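Local coordinates for HydG protein (Carboxydothermus hydrogenoformans, PDB 4RTB) that binds a [4Fe-4S] cluster and S-adenosylmethionine as a radical SAM enzyme and makes CO and cyanide in the maturation of [FeFe]-hydrogenase, at residues F426-Y429 with L430-R434; K139-E143 with M144-R148. One frame throughout, in Å; residues are numbered along the deposited sequence.

Both contacts are local, and each lies at the C-terminal end of a helix. Contact 2 comes first along the chain, within the radical SAM region. It turns helix 131-144 into the parallel strand 148-153. Contact 1 follows nearly 280 residues later, in the last turns of helix 419-432, near the C terminus. The two neither nest nor cross; contact 2 is complete before contact 1 begins. In space they touch, with centres about 12 Å apart. A salt bridge from R142 to E432 joins them, and the ring of Y429 packs on the backbone of M144 and G145. The C-terminal helices are thereby tied to the outer side of the barrel.

Contact 1. Residues F426-Y429 with L430-R434; sequences FVEY and LYEIR
This contact is the last turns of helix 419-432, one of the C-terminal helices that pack beside the radical SAM barrel. F426 and L430 lie one turn apart on its buried face. L430 CG stands over one face of the F426 ring, off toward the rim, in a CH-pi contact 4.1 Å from the ring centroid. L430 CD1 reaches F426 CE1 at 3.6 Å, and CD2 lies by CZ. L448 of helix 438-454 touches both side chains.

The next such pair is Y429 and I433. I433 CG2 sits over one face of the Y429 ring, 4.2 Å from its centroid, and I433 CD1 lies by CE1. The ring of F391 also meets that of Y429.

Backbone bonds run from L430 N to F426 O, from Y431 N to V427 O and from E432 N to E428 O. The last regular step, I433 N to Y429 O, is weak at 3.1 Å and 127°, and I433 then leaves helical geometry.

E428 and E432 form a pair of like charges. R179 bridges to E428 and R142 to E432, which probably offsets their repulsion. Their different first torsions bring the two chains together, with E432 OE2 against E428 CG at 3.4 Å. The carboxylate planes are 69° apart, and E428 OE2 lies 3.4 Å from E432 OE2.

Contact 2. Residues K139-E143 with M144-R148; sequences KAIRE and MGHTR
The backbone of 139-148 ends helix 131-144 in a Schellman motif, with G145 at positive phi (123°), a conformation glycine readily adopts, and bonds running back into the last turn. G145 N gives a 2.9 Å bond to R142 O, and H146 N reaches back weakly to I141 O at 3.5 Å.

After the turn, the chain leaves the helix end toward strand 148-153. I141 CG2 meets H146 CB at 3.6 Å, and both side chains also touch A100 of strand 95-105. H146 NE2 is hydrogen-bonded to A346 O.

R142 and T147 run side by side and point the same way. T147 CG2 sits over the centre of one face of the R142 guanidinium, 3.6 Å from CZ. The R142 chain leaves anti to its backbone N (chi1 -178°), then bends at chi2 (59°), which brings CD to 3.1 Å from H146 O. T147 OG1 turns to another partner and bonds to F391 O.

R142 NH2 makes salt bridges to E432 and D177, with a longer, weak ion pair to E428. The methyl of T147 packs on the flat cation while carboxylates gather at NH2. Opposite charges at NH2 and the methyl over the face probably fix the position of the guanidinium, and the arginine thus links the helix end electrostatically to helix 419-432.

Contact 1. Residues F426-Y429 with L430-R434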
loop_
_atom_site.group_PDB
_atom_site.type_symbol
_atom_site.label_atom_id
_atom_site.label_comp_id
_atom_site.label_asym_id
_atom_site.label_seq_id
_atom_site.Cartn_x
_atom_site.Cartn_y
_atom_site.Cartn_z
ATOM N N PHE A 426 2.273 15.876 -11.838
ATOM C CA PHE A 426 0.891 16.146 -12.217
ATOM C C PHE A 426 0.821 17.044 -13.453
ATOM O O PHE A 426 -0.082 16.903 -14.281
ATOM C CB PHE A 426 0.130 16.782 -11.055
ATOM C CG PHE A 426 -1.337 16.966 -11.321
ATOM C CD1 PHE A 426 -1.902 18.230 -11.320
ATOM C CD2 PHE A 426 -2.149 15.873 -11.580
ATOM C CE1 PHE A 426 -3.254 18.403 -11.565
ATOM C CE2 PHE A 426 -3.500 16.039 -11.828
ATOM C CZ PHE A 426 -4.053 17.306 -11.820
ATOM N N VAL A 427 1.775 17.964 -13.574
ATOM C CA VAL A 427 1.875 18.809 -14.758
ATOM C C VAL A 427 2.062 17.928 -15.987
ATOM O O VAL A 427 1.353 18.080 -16.982
ATOM C CB VAL A 427 3.045 19.821 -14.660
ATOM C CG1 VAL A 427 3.294 20.482 -16.005
ATOM C CG2 VAL A 427 2.766 20.876 -13.602
ATOM N N GLU A 428 3.004 16.994 -15.898
ATOM C CA GLU A 428 3.283 16.074 -16.997
ATOM C C GLU A 428 2.063 15.237 -17.347
ATOM O O GLU A 428 1.774 15.007 -18.527
ATOM C CB GLU A 428 4.457 15.158 -16.655
ATOM C CG GLU A 428 4.777 14.157 -17.751
ATOM C CD GLU A 428 6.211 13.686 -17.702
ATOM O OE1 GLU A 428 6.926 14.066 -16.754
ATOM O OE2 GLU A 428 6.624 12.942 -18.615
ATOM N N TYR A 429 1.350 14.782 -16.321
ATOM C CA TYR A 429 0.105 14.061 -16.554
ATOM C C TYR A 429 -0.869 14.909 -17.362
ATOM O O TYR A 429 -1.416 14.450 -18.365
ATOM C CB TYR A 429 -0.553 13.645 -15.240
ATOM C CG TYR A 429 -1.916 13.026 -15.447
ATOM C CD1 TYR A 429 -3.074 13.777 -15.290
ATOM C CD2 TYR A 429 -2.045 11.697 -15.826
ATOM C CE1 TYR A 429 -4.322 13.217 -15.491
ATOM C CE2 TYR A 429 -3.287 11.128 -16.029
ATOM C CZ TYR A 429 -4.422 11.893 -15.859
ATOM O OH TYR A 429 -5.663 11.330 -16.059
ATOM N N LEU A 430 -1.084 16.143 -16.913
ATOM C CA LEU A 430 -2.028 17.047 -17.564
ATOM C C LEU A 430 -1.652 17.298 -19.014
ATOM O O LEU A 430 -2.511 17.303 -19.896
ATOM C CB LEU A 430 -2.108 18.376 -16.814
ATOM C CG LEU A 430 -2.802 18.363 -15.453
ATOM C CD1 LEU A 430 -2.729 19.743 -14.838
ATOM C CD2 LEU A 430 -4.245 17.905 -15.587
ATOM N N TYR A 431 -0.364 17.512 -19.253
ATOM C CA TYR A 431 0.125 17.714 -20.606
ATOM C C TYR A 431 -0.105 16.464 -21.453
ATOM O O TYR A 431 -0.385 16.562 -22.646
ATOM C CB TYR A 431 1.605 18.097 -20.584
ATOM C CG TYR A 431 2.290 17.971 -21.923
ATOM C CD1 TYR A 431 1.872 18.718 -23.016
ATOM C CD2 TYR A 431 3.364 17.107 -22.091
ATOM C CE1 TYR A 431 2.497 18.603 -24.242
ATOM C CE2 TYR A 431 3.998 16.985 -23.311
ATOM C CZ TYR A 431 3.561 17.735 -24.383
ATOM O OH TYR A 431 4.192 17.613 -25.600
ATOM N N GLU A 432 -0.008 15.291 -20.835
ATOM C CA GLU A 432 -0.217 14.044 -21.567
ATOM C C GLU A 432 -1.683 13.820 -21.949
ATOM O O GLU A 432 -1.979 13.104 -22.904
ATOM C CB GLU A 432 0.303 12.857 -20.751
ATOM C CG GLU A 432 1.805 12.636 -20.891
ATOM C CD GLU A 432 2.387 11.788 -19.776
ATOM O OE1 GLU A 432 1.609 11.269 -18.947
ATOM O OE2 GLU A 432 3.628 11.648 -19.724
ATOM N N ILE A 433 -2.599 14.442 -21.214
ATOM C CA ILE A 433 -4.027 14.250 -21.457
ATOM C C ILE A 433 -4.707 15.505 -21.999
ATOM O O ILE A 433 -5.931 15.625 -21.948
ATOM C CB ILE A 433 -4.755 13.826 -20.173
ATOM C CG1 ILE A 433 -4.562 14.891 -19.092
ATOM C CG2 ILE A 433 -4.242 12.477 -19.692
ATOM C CD1 ILE A 433 -5.830 15.293 -18.389
ATOM N N ARG A 434 -3.911 16.434 -22.521
ATOM C CA ARG A 434 -4.438 17.697 -23.030
ATOM C C ARG A 434 -5.404 17.485 -24.194
ATOM O O ARG A 434 -6.336 18.265 -24.386
ATOM C CB ARG A 434 -3.294 18.615 -23.468
ATOM C CG ARG A 434 -2.423 18.021 -24.559
ATOM C CD ARG A 434 -1.402 19.012 -25.087
ATOM N NE ARG A 434 -0.600 18.421 -26.155
ATOM C CZ ARG A 434 0.310 19.080 -26.863
ATOM N NH1 ARG A 434 0.541 20.364 -26.621
ATOM N NH2 ARG A 434 0.989 18.455 -27.816
#

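Contact 2. Residues K139-E143 with M144-R148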
loop_
_atom_site.group_PDB
_atom_site.type_symbol
_atom_site.label_atom_id
_atom_site.label_comp_id
_atom_site.label_asym_id
_atom_site.label_seq_id
_atom_site.Cartn_x
_atom_site.Cartn_y
_atom_site.Cartn_z
ATOM N N LYS A 139 2.714 -0.653 -21.769
ATOM C CA LYS A 139 2.389 0.410 -22.717
ATOM C C LYS A 139 0.971 0.941 -22.487
ATOM O O LYS A 139 0.735 2.151 -22.527
ATOM C CB LYS A 139 2.529 -0.086 -24.162
ATOM C CG LYS A 139 3.964 -0.324 -24.627
ATOM C CD LYS A 139 4.002 -0.784 -26.083
ATOM C CE LYS A 139 5.423 -1.073 -26.560
ATOM N NZ LYS A 139 6.293 0.136 -26.527
ATOM N N ALA A 140 0.035 0.026 -22.244
ATOM C CA ALA A 140 -1.368 0.386 -22.049
ATOM C C ALA A 140 -1.556 1.171 -20.757
ATOM O O ALA A 140 -2.321 2.136 -20.707
ATOM C CB ALA A 140 -2.238 -0.862 -22.044
ATOM N N ILE A 141 -0.851 0.745 -19.715
ATOM C CA ILE A 141 -0.858 1.436 -18.433
ATOM C C ILE A 141 -0.205 2.816 -18.548
ATOM O O ILE A 141 -0.656 3.780 -17.929
ATOM C CB ILE A 141 -0.135 0.597 -17.355
ATOM C CG1 ILE A 141 -0.950 -0.655 -17.027
ATOM C CG2 ILE A 141 0.104 1.403 -16.095
ATOM C CD1 ILE A 141 -0.370 -1.485 -15.904
ATOM N N ARG A 142 0.847 2.914 -19.354
ATOM C CA ARG A 142 1.547 4.187 -19.528
ATOM C C ARG A 142 0.712 5.201 -20.308
ATOM O O ARG A 142 0.703 6.389 -19.978
ATOM C CB ARG A 142 2.887 3.974 -20.233
ATOM C CG ARG A 142 3.690 5.254 -20.401
ATOM C CD ARG A 142 3.968 5.888 -19.052
ATOM N NE ARG A 142 4.706 7.142 -19.157
ATOM C CZ ARG A 142 4.150 8.345 -19.073
ATOM N NH1 ARG A 142 2.842 8.460 -18.882
ATOM N NH2 ARG A 142 4.900 9.433 -19.177
ATOM N N GLU A 143 0.024 4.725 -21.344
ATOM C CA GLU A 143 -0.855 5.569 -22.157
ATOM C C GLU A 143 -1.947 6.224 -21.311
ATOM O O GLU A 143 -2.439 7.308 -21.629
ATOM C CB GLU A 143 -1.493 4.746 -23.282
ATOM C CG GLU A 143 -0.927 5.018 -24.671
ATOM C CD GLU A 143 0.035 3.942 -25.147
ATOM O OE1 GLU A 143 -0.411 2.797 -25.377
ATOM O OE2 GLU A 143 1.238 4.244 -25.299
ATOM N N MET A 144 -2.318 5.539 -20.235
ATOM C CA MET A 144 -3.318 6.012 -19.288
ATOM C C MET A 144 -2.854 7.287 -18.591
ATOM O O MET A 144 -3.657 8.162 -18.266
ATOM C CB MET A 144 -3.600 4.916 -18.261
ATOM C CG MET A 144 -4.981 4.919 -17.655
ATOM S SD MET A 144 -5.306 3.304 -16.921
ATOM C CE MET A 144 -5.095 2.244 -18.351
ATOM N N GLY A 145 -1.546 7.381 -18.375
ATOM C CA GLY A 145 -0.961 8.501 -17.662
ATOM C C GLY A 145 -0.170 8.014 -16.464
ATOM O O GLY A 145 0.613 8.761 -15.874
ATOM N N HIS A 146 -0.388 6.751 -16.105
ATOM C CA HIS A 146 0.343 6.103 -15.020
ATOM C C HIS A 146 1.830 6.016 -15.328
ATOM O O HIS A 146 2.216 5.826 -16.480
ATOM C CB HIS A 146 -0.203 4.696 -14.768
ATOM C CG HIS A 146 -1.360 4.644 -13.822
ATOM N ND1 HIS A 146 -1.230 4.912 -12.476
ATOM C CD2 HIS A 146 -2.661 4.328 -14.019
ATOM C CE1 HIS A 146 -2.407 4.778 -11.887
ATOM N NE2 HIS A 146 -3.291 4.422 -12.802
ATOM N N THR A 147 2.662 6.144 -14.300
ATOM C CA THR A 147 4.103 5.979 -14.462
ATOM C C THR A 147 4.664 5.024 -13.420
ATOM O O THR A 147 5.842 4.673 -13.452
ATOM C CB THR A 147 4.847 7.319 -14.355
ATOM O OG1 THR A 147 4.602 7.900 -13.068
ATOM C CG2 THR A 147 4.386 8.275 -15.440
ATOM N N ARG A 148 3.814 4.615 -12.487
ATOM C CA ARG A 148 4.225 3.696 -11.441
ATOM C C ARG A 148 3.440 2.395 -11.561
ATOM O O ARG A 148 2.212 2.406 -11.665
ATOM C CB ARG A 148 4.026 4.328 -10.063
ATOM C CG ARG A 148 4.828 5.605 -9.829
ATOM C CD ARG A 148 4.640 6.063 -8.396
ATOM N NE ARG A 148 4.753 4.915 -7.507
ATOM C CZ ARG A 148 5.037 4.978 -6.211
ATOM N NH1 ARG A 148 5.246 6.148 -5.624
ATOM N NH2 ARG A 148 5.119 3.860 -5.503
#